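Local coordinates for protein phospholyase (Arthrobacter aurescens, PDB 5G4I) that catalyses pyridoxal-phosphate-dependent phospholyase chemistry while belonging to the class III transaminase family, at residues A[346-351]-A[423-428]; A[361-366]-A[370-375]; A[115-118]-A[122-125]. All coordinates share one frame; numbering follows the deposited sequence.

Interaction 1: residues A[346-351]-A[423-428]; sequences RKRLEN and HADILL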
loop_
_atom_site.group_PDB
_atom_site.type_symbol
_atom_site.label_atom_id
_atom_site.label_comp_id
_atom_site.label_asym_id
_atom_site.label_seq_id
_atom_site.Cartn_x
_atom_site.Cartn_y
_atom_site.Cartn_z
ATOM N N ARG A 346 7.096 -7.507 -34.050
ATOM C CA ARG A 346 7.122 -8.972 -34.175
ATOM C C ARG A 346 7.736 -9.452 -35.477
ATOM O O ARG A 346 8.593 -10.358 -35.478
ATOM C CB ARG A 346 5.691 -9.554 -34.036
ATOM C CG ARG A 346 5.580 -11.023 -34.366
ATOM C CD ARG A 346 4.518 -11.566 -33.393
ATOM N NE ARG A 346 4.999 -12.838 -33.055
ATOM C CZ ARG A 346 5.431 -13.427 -31.929
ATOM N NH1 ARG A 346 5.131 -13.200 -30.586
ATOM N NH2 ARG A 346 6.046 -14.539 -32.248
ATOM N N LYS A 347 7.352 -8.816 -36.601
ATOM C CA LYS A 347 7.976 -9.153 -37.910
ATOM C C LYS A 347 9.486 -8.934 -37.879
ATOM O O LYS A 347 10.255 -9.825 -38.336
ATOM C CB LYS A 347 7.290 -8.372 -39.029
ATOM C CG LYS A 347 5.859 -8.863 -39.252
ATOM N N ARG A 348 9.907 -7.823 -37.327
ATOM C CA ARG A 348 11.363 -7.580 -37.248
ATOM C C ARG A 348 12.082 -8.587 -36.377
ATOM O O ARG A 348 13.207 -9.079 -36.723
ATOM C CB ARG A 348 11.707 -6.194 -36.762
ATOM C CG ARG A 348 13.203 -5.951 -36.626
ATOM C CD ARG A 348 13.871 -5.694 -37.967
ATOM N NE ARG A 348 13.533 -4.295 -38.070
ATOM C CZ ARG A 348 14.347 -3.270 -37.770
ATOM N NH1 ARG A 348 15.636 -3.446 -37.529
ATOM N NH2 ARG A 348 13.823 -2.117 -37.737
ATOM N N LEU A 349 11.532 -8.900 -35.173
ATOM C CA LEU A 349 12.154 -9.883 -34.292
ATOM C C LEU A 349 12.136 -11.310 -34.938
ATOM O O LEU A 349 13.086 -12.041 -34.693
ATOM C CB LEU A 349 11.433 -9.898 -32.899
ATOM C CG LEU A 349 11.622 -8.689 -32.039
ATOM C CD1 LEU A 349 10.746 -8.777 -30.800
ATOM C CD2 LEU A 349 13.089 -8.558 -31.568
ATOM N N GLU A 350 11.074 -11.713 -35.669
ATOM C CA GLU A 350 11.106 -13.007 -36.432
ATOM C C GLU A 350 12.298 -13.042 -37.465
ATOM O O GLU A 350 12.997 -14.080 -37.582
ATOM C CB GLU A 350 9.796 -13.254 -37.083
ATOM C CG GLU A 350 8.807 -13.621 -36.014
ATOM C CD GLU A 350 7.388 -13.746 -36.456
ATOM O OE1 GLU A 350 7.073 -13.214 -37.540
ATOM O OE2 GLU A 350 6.577 -14.353 -35.646
ATOM N N ASN A 351 12.563 -11.933 -38.130
ATOM C CA ASN A 351 13.736 -11.850 -39.048
ATOM C C ASN A 351 15.028 -12.021 -38.285
ATOM O O ASN A 351 15.907 -12.819 -38.701
ATOM C CB ASN A 351 13.729 -10.548 -39.861
ATOM C CG ASN A 351 12.697 -10.548 -41.002
ATOM O OD1 ASN A 351 12.114 -11.554 -41.326
ATOM N ND2 ASN A 351 12.445 -9.387 -41.554
ATOM N N HIS A 423 11.304 5.164 -32.430
ATOM C CA HIS A 423 12.001 4.589 -31.289
ATOM C C HIS A 423 12.230 3.091 -31.418
ATOM O O HIS A 423 13.274 2.531 -31.052
ATOM C CB HIS A 423 11.169 4.885 -30.015
ATOM C CG HIS A 423 10.777 6.308 -29.818
ATOM N ND1 HIS A 423 11.606 7.419 -29.858
ATOM C CD2 HIS A 423 9.544 6.800 -29.527
ATOM C CE1 HIS A 423 10.917 8.509 -29.598
ATOM N NE2 HIS A 423 9.643 8.137 -29.408
ATOM N N ALA A 424 11.218 2.332 -31.951
ATOM C CA ALA A 424 11.331 0.944 -32.240
ATOM C C ALA A 424 12.563 0.680 -33.159
ATOM O O ALA A 424 13.328 -0.296 -32.950
ATOM C CB ALA A 424 10.073 0.354 -32.874
ATOM N N ASP A 425 12.685 1.530 -34.215
ATOM C CA ASP A 425 13.809 1.289 -35.143
ATOM C C ASP A 425 15.155 1.552 -34.498
ATOM O O ASP A 425 16.108 0.808 -34.763
ATOM C CB ASP A 425 13.635 2.198 -36.381
ATOM C CG ASP A 425 12.452 1.738 -37.307
ATOM O OD1 ASP A 425 12.031 0.561 -37.285
ATOM O OD2 ASP A 425 12.030 2.625 -38.148
ATOM N N ILE A 426 15.237 2.555 -33.626
ATOM C CA ILE A 426 16.522 2.747 -32.868
ATOM C C ILE A 426 16.874 1.511 -32.029
ATOM O O ILE A 426 17.927 0.925 -32.123
ATOM C CB ILE A 426 16.487 4.049 -32.068
ATOM C CG1 ILE A 426 16.429 5.280 -32.929
ATOM C CG2 ILE A 426 17.634 4.077 -31.050
ATOM C CD1 ILE A 426 15.940 6.562 -32.237
ATOM N N LEU A 427 15.880 1.079 -31.209
ATOM C CA LEU A 427 16.080 -0.061 -30.301
ATOM C C LEU A 427 16.490 -1.309 -31.088
ATOM O O LEU A 427 17.441 -2.020 -30.735
ATOM C CB LEU A 427 14.793 -0.299 -29.419
ATOM C CG LEU A 427 14.898 -1.465 -28.423
ATOM C CD1 LEU A 427 14.072 -1.114 -27.159
ATOM C CD2 LEU A 427 14.531 -2.796 -28.982
ATOM N N LEU A 428 15.691 -1.680 -32.119
ATOM C CA LEU A 428 15.878 -2.933 -32.887
ATOM C C LEU A 428 17.215 -2.945 -33.689
ATOM O O LEU A 428 17.929 -3.954 -33.769
ATOM C CB LEU A 428 14.657 -3.200 -33.823
ATOM C CG LEU A 428 13.327 -3.556 -33.042
ATOM C CD1 LEU A 428 12.184 -3.345 -34.033
ATOM C CD2 LEU A 428 13.373 -4.933 -32.500
HETATM O O HOH W 1 16.275 -0.459 -37.232
#
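The helical segments that bring Arg-348 against Asp-425 and Leu-428 run nearly parallel, their axes 11.6 Å apart at closest approach and crossing at -15°. That spacing is wide, so side chains span it. Arg-348 and Leu-428 carry most of the contact. The CA-CB bond of Arg-348 points toward 423-428. With CG anti to the backbone N (chi1 178°), bends at chi2 and chi3 bring the guanidinium over Leu-428 CB. That carbon sits under one face of the group, offset toward the rim, 3.8 Å from Arg-348 NH1. Arg-348 CG meets Leu-428 CD1 at 3.8 Å, so the leucine touches both the aliphatic and the charged part of the arginine.

At the guanidinium edge, Arg-348 NH2 forms a salt bridge to Asp-425 OD1 at 3.3 Å, with the two planes turned 40° apart. The same oxygen has its stronger partner in the Tyr-344 hydroxyl. Water 1 also lies in the guanidinium plane. It accepts from Arg-348 NH2 at 3.0 Å and donates to Asp-425 O at 2.8 Å, bridging the helices. On the buried side, Leu-349 CD2 meets Leu-428 CD2 at 3.8 Å, the side chains crossing at about a right angle. Leu-349 also packs on Phe-369 and Val-362 of the sheet. Helices laid side by side against a sheet are characteristic of the small alpha/beta domain of fold type I pyridoxal-phosphate enzymes.

Interaction 2: residues A[361-366]-A[370-375]; sequences SVRGRG and GIDIIE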
loop_
_atom_site.group_PDB
_atom_site.type_symbol
_atom_site.label_atom_id
_atom_site.label_comp_id
_atom_site.label_asym_id
_atom_site.label_seq_id
_atom_site.Cartn_x
_atom_site.Cartn_y
_atom_site.Cartn_z
ATOM N N SER A 361 12.975 -18.381 -29.661
ATOM C CA SER A 361 11.672 -17.948 -30.105
ATOM C C SER A 361 11.405 -16.427 -29.832
ATOM O O SER A 361 11.977 -15.839 -28.879
ATOM C CB SER A 361 10.544 -18.742 -29.364
ATOM O OG SER A 361 10.725 -20.153 -29.580
ATOM N N VAL A 362 10.522 -15.881 -30.624
ATOM C CA VAL A 362 9.974 -14.526 -30.444
ATOM C C VAL A 362 8.708 -14.644 -29.551
ATOM O O VAL A 362 7.861 -15.479 -29.819
ATOM C CB VAL A 362 9.602 -13.913 -31.809
ATOM C CG1 VAL A 362 9.011 -12.508 -31.627
ATOM C CG2 VAL A 362 10.913 -13.816 -32.589
ATOM N N ARG A 363 8.572 -13.755 -28.573
ATOM C CA ARG A 363 7.539 -13.884 -27.548
ATOM C C ARG A 363 6.834 -12.528 -27.334
ATOM O O ARG A 363 7.402 -11.450 -27.463
ATOM C CB ARG A 363 8.196 -14.372 -26.268
ATOM C CG ARG A 363 8.851 -15.770 -26.383
ATOM C CD ARG A 363 9.798 -16.041 -25.222
ATOM N NE ARG A 363 10.384 -17.407 -25.303
ATOM C CZ ARG A 363 9.749 -18.505 -24.953
ATOM N NH1 ARG A 363 8.567 -18.472 -24.428
ATOM N NH2 ARG A 363 10.325 -19.687 -25.240
ATOM N N GLY A 364 5.590 -12.644 -26.919
ATOM C CA GLY A 364 4.786 -11.442 -26.442
ATOM C C GLY A 364 3.871 -10.871 -27.505
ATOM O O GLY A 364 3.643 -11.423 -28.632
ATOM N N ARG A 365 3.273 -9.673 -27.232
ATOM C CA ARG A 365 2.544 -8.915 -28.296
ATOM C C ARG A 365 2.402 -7.453 -27.829
ATOM O O ARG A 365 2.728 -7.154 -26.658
ATOM C CB ARG A 365 1.135 -9.433 -28.699
ATOM C CG ARG A 365 0.274 -9.484 -27.448
ATOM C CD ARG A 365 -1.137 -9.773 -27.847
ATOM N NE ARG A 365 -1.296 -11.188 -28.146
ATOM C CZ ARG A 365 -2.455 -11.782 -28.426
ATOM N NH1 ARG A 365 -3.598 -11.122 -28.511
ATOM N NH2 ARG A 365 -2.445 -13.134 -28.623
ATOM N N GLY A 366 1.989 -6.603 -28.702
ATOM C CA GLY A 366 1.790 -5.226 -28.399
ATOM C C GLY A 366 3.125 -4.629 -28.029
ATOM O O GLY A 366 4.112 -4.788 -28.785
ATOM N N GLY A 370 9.709 -10.110 -26.152
ATOM C CA GLY A 370 10.966 -10.725 -25.743
ATOM C C GLY A 370 11.472 -11.760 -26.746
ATOM O O GLY A 370 10.788 -12.182 -27.646
ATOM N N ILE A 371 12.733 -12.130 -26.532
ATOM C CA ILE A 371 13.371 -13.260 -27.286
ATOM C C ILE A 371 14.239 -14.082 -26.295
ATOM O O ILE A 371 14.943 -13.515 -25.462
ATOM C CB ILE A 371 14.261 -12.722 -28.468
ATOM C CG1 ILE A 371 15.191 -11.568 -28.058
ATOM C CG2 ILE A 371 13.350 -12.360 -29.640
ATOM C CD1 ILE A 371 16.273 -11.216 -29.114
ATOM N N ASP A 372 14.362 -15.148 -26.416
ATOM C CA ASP A 372 15.122 -16.227 -25.735
ATOM C C ASP A 372 16.522 -16.245 -26.294
ATOM O O ASP A 372 16.659 -16.260 -27.531
ATOM C CB ASP A 372 14.810 -17.648 -26.256
ATOM C CG ASP A 372 13.580 -18.215 -25.965
ATOM O OD1 ASP A 372 12.843 -17.826 -25.159
ATOM O OD2 ASP A 372 13.098 -18.729 -26.942
ATOM N N ILE A 373 17.487 -16.074 -25.396
ATOM C CA ILE A 373 18.937 -16.047 -25.815
ATOM C C ILE A 373 19.530 -17.444 -25.491
ATOM O O ILE A 373 19.403 -17.960 -24.353
ATOM C CB ILE A 373 19.661 -14.933 -25.098
ATOM C CG1 ILE A 373 19.024 -13.538 -25.364
ATOM C CG2 ILE A 373 21.173 -14.832 -25.447
ATOM C CD1 ILE A 373 18.805 -13.167 -26.828
ATOM N N ILE A 374 20.141 -18.052 -26.546
ATOM C CA ILE A 374 20.626 -19.457 -26.521
ATOM C C ILE A 374 22.063 -19.562 -27.042
ATOM O O ILE A 374 22.606 -18.649 -27.664
ATOM C CB ILE A 374 19.696 -20.354 -27.311
ATOM C CG1 ILE A 374 19.646 -19.929 -28.770
ATOM C CG2 ILE A 374 18.309 -20.427 -26.621
ATOM C CD1 ILE A 374 18.916 -20.914 -29.679
ATOM N N GLU A 375 22.710 -20.682 -26.666
ATOM C CA GLU A 375 24.035 -21.008 -27.254
ATOM C C GLU A 375 23.829 -21.325 -28.713
ATOM O O GLU A 375 22.773 -21.844 -29.080
ATOM C CB GLU A 375 24.679 -22.215 -26.491
ATOM C CG GLU A 375 24.905 -22.058 -24.998
ATOM C CD GLU A 375 25.882 -20.990 -24.587
ATOM O OE1 GLU A 375 26.604 -20.339 -25.408
ATOM O OE2 GLU A 375 25.898 -20.699 -23.389
#
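Arg-363 and Asp-372 both set CG anti to their own carbonyl carbon (chi1 -62° for the arginine), and the arginine chain then stays extended from CG to NE, which carries its guanidinium to the carboxylate on the neighbouring strand. The strands form an antiparallel beta hairpin at the edge of the small-domain sheet, with 359-365 outermost within the chain. The charged ends meet in a salt bridge. Arg-363 NE donates to Asp-372 OD1; the modelled 2.5 Å is very short, so its exact length is doubtful. A second, weak bond runs from Arg-363 NH2 to Asp-372 OD2 at 3.4 Å. The two planes are 57° apart, so this is a twisted pairing, not a coplanar one. Arg-363 NH1 turns to other partners, Asp-178 and the carbonyl of Leu-226.

Asp-372 OD2 also accepts from Ser-361 N at 2.7 Å, on its anti side and 34° out of the carboxylate plane. The carboxylate thus ties a side chain and a backbone amide of the edge strand. An alanine in place of Asp-372 would probably leave Arg-363 NE and the Ser-361 amide without this acceptor and the guanidinium freer to turn.

Arg-363 and Gly-370 are a hydrogen-bonded pair: Arg-363 N reaches Gly-370 O at 2.9 Å, and Gly-370 N reaches Arg-363 O at 3.0 Å. Val-362 and Ile-371 are the adjacent non-hydrogen-bonded pair, touching CG2 to CG2 at 4.1 Å on the face covered by helix 334-355. The backbone CA of Ile-371 also makes a CA-H...O contact with Ser-361 O at 3.3 Å.

Interaction 3: residues A[115-118]-A[122-125]; sequences FLTN and EANE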
loop_
_atom_site.group_PDB
_atom_site.type_symbol
_atom_site.label_atom_id
_atom_site.label_comp_id
_atom_site.label_asym_id
_atom_site.label_seq_id
_atom_site.Cartn_x
_atom_site.Cartn_y
_atom_site.Cartn_z
ATOM N N PHE A 115 -12.785 -1.553 -5.614
ATOM C CA PHE A 115 -12.071 -1.177 -4.380
ATOM C C PHE A 115 -10.740 -0.509 -4.835
ATOM O O PHE A 115 -9.921 -1.165 -5.533
ATOM C CB PHE A 115 -11.693 -2.391 -3.539
ATOM C CG PHE A 115 -12.841 -3.225 -2.981
ATOM C CD1 PHE A 115 -13.362 -4.270 -3.686
ATOM C CD2 PHE A 115 -13.318 -2.953 -1.717
ATOM C CE1 PHE A 115 -14.413 -5.061 -3.108
ATOM C CE2 PHE A 115 -14.343 -3.699 -1.142
ATOM C CZ PHE A 115 -14.891 -4.754 -1.865
ATOM N N LEU A 116 -10.474 0.698 -4.404
ATOM C CA LEU A 116 -9.178 1.309 -4.715
ATOM C C LEU A 116 -8.151 0.965 -3.576
ATOM O O LEU A 116 -8.524 0.753 -2.405
ATOM C CB LEU A 116 -9.358 2.836 -4.846
ATOM C CG LEU A 116 -9.974 3.253 -6.175
ATOM C CD1 LEU A 116 -10.587 4.660 -6.142
ATOM C CD2 LEU A 116 -8.969 3.202 -7.328
ATOM N N THR A 117 -6.848 0.963 -3.967
ATOM C CA THR A 117 -5.746 0.709 -3.048
ATOM C C THR A 117 -4.599 1.662 -3.438
ATOM O O THR A 117 -4.762 2.517 -4.331
ATOM C CB THR A 117 -5.249 -0.771 -3.075
ATOM O OG1 THR A 117 -4.539 -0.985 -4.317
ATOM C CG2 THR A 117 -6.378 -1.782 -2.840
ATOM N N ASN A 118 -3.414 1.491 -2.794
ATOM C CA ASN A 118 -2.252 2.369 -3.086
ATOM C C ASN A 118 -1.095 1.612 -3.826
ATOM O O ASN A 118 -0.009 2.151 -4.012
ATOM C CB ASN A 118 -1.753 3.051 -1.824
ATOM C CG ASN A 118 -2.857 3.673 -1.009
ATOM O OD1 ASN A 118 -3.242 3.100 0.090
ATOM N ND2 ASN A 118 -3.460 4.685 -1.481
ATOM N N GLU A 122 -1.123 -4.347 -2.390
ATOM C CA GLU A 122 -2.389 -4.114 -1.607
ATOM C C GLU A 122 -3.551 -4.695 -2.376
ATOM O O GLU A 122 -4.504 -5.271 -1.741
ATOM C CB GLU A 122 -2.620 -2.646 -1.239
ATOM C CG GLU A 122 -1.767 -2.059 -0.147
ATOM C CD GLU A 122 -2.363 -0.753 0.429
ATOM O OE1 GLU A 122 -2.873 0.148 -0.350
ATOM O OE2 GLU A 122 -2.346 -0.581 1.720
ATOM N N ALA A 123 -3.558 -4.543 -3.699
ATOM C CA ALA A 123 -4.705 -5.056 -4.506
ATOM C C ALA A 123 -4.762 -6.599 -4.433
ATOM O O ALA A 123 -5.849 -7.210 -4.214
ATOM C CB ALA A 123 -4.653 -4.543 -5.933
ATOM N N ASN A 124 -3.657 -7.284 -4.688
ATOM C CA ASN A 124 -3.671 -8.756 -4.669
ATOM C C ASN A 124 -3.917 -9.273 -3.245
ATOM O O ASN A 124 -4.641 -10.303 -3.099
ATOM C CB ASN A 124 -2.368 -9.356 -5.243
ATOM C CG ASN A 124 -2.308 -9.358 -6.750
ATOM O OD1 ASN A 124 -3.339 -9.589 -7.404
ATOM N ND2 ASN A 124 -1.127 -9.233 -7.312
ATOM N N GLU A 125 -3.405 -8.655 -2.185
ATOM C CA GLU A 125 -3.748 -9.037 -0.807
ATOM C C GLU A 125 -5.229 -8.981 -0.618
ATOM O O GLU A 125 -5.828 -9.947 -0.046
ATOM C CB GLU A 125 -3.045 -8.060 0.181
ATOM C CG GLU A 125 -3.340 -8.348 1.633
ATOM C CD GLU A 125 -2.651 -9.528 2.226
ATOM O OE1 GLU A 125 -1.799 -10.162 1.583
ATOM O OE2 GLU A 125 -2.968 -9.863 3.422
#
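One hydrogen bond joins Asn-118, just past the end of strand 113-117, to Glu-122 in the first turn of helix 120-135. Asn-118 N donates to Glu-122 OE1 at 2.8 Å, with an N-H...O angle of 151°, and meets the oxygen nearly in line with its C-O bond. Glu-122 has CG anti to its carbonyl carbon (chi1 -74°) and is extended beyond it, which carries the carboxylate back to the strand end. OE1 is also hydrogen-bonded to Asn-310 ND2. OE2 is hydrogen-bonded to Ser-119 OG of the second subunit.

Thr-117 supplies the van der Waals contacts. Thr-117 CB lies 3.7 Å from Glu-122 CB. Thr-117 CG2 rests 4.0 Å from Ala-123 CA. Thr-117 OG1 is 3.9 Å from Ala-123 CB, but its hydrogen bond goes to Ser-119 O, inside the turn.

The turn between the two segments carries Gly-120 and Ser-121, which bind pyridoxal phosphate, and Asn-124 of the helix lines the same pocket. The buried carboxylate has partners at the strand end, in a loop and across the dimer interface, which is consistent with the cofactor-site turn and the subunit interface being linked through Glu-122.

Interactions 1 and 2 are neighbours, with centres 12 Å apart, and interaction 2 is nested in the chain between the two helices of interaction 1. Arg-346 NH1 lies 3.0 Å from Gly-364 O and Arg-346 NH2 lies 3.2 Å from Val-362 O, both probable hydrogen bonds. These bonds would tie helix 334-355 to the edge strand that follows it. Interaction 3 sits across the chain's centre, its own centre 36 Å from that of interaction 1 and 32 Å from that of interaction 2. It is the one at the cofactor: the Glu-122 side chain is about 5 Å from a bound pyridoxal phosphate. Gly-370 of interaction 2 is about 12 Å from the side chain of Gln-254, which binds the cofactor.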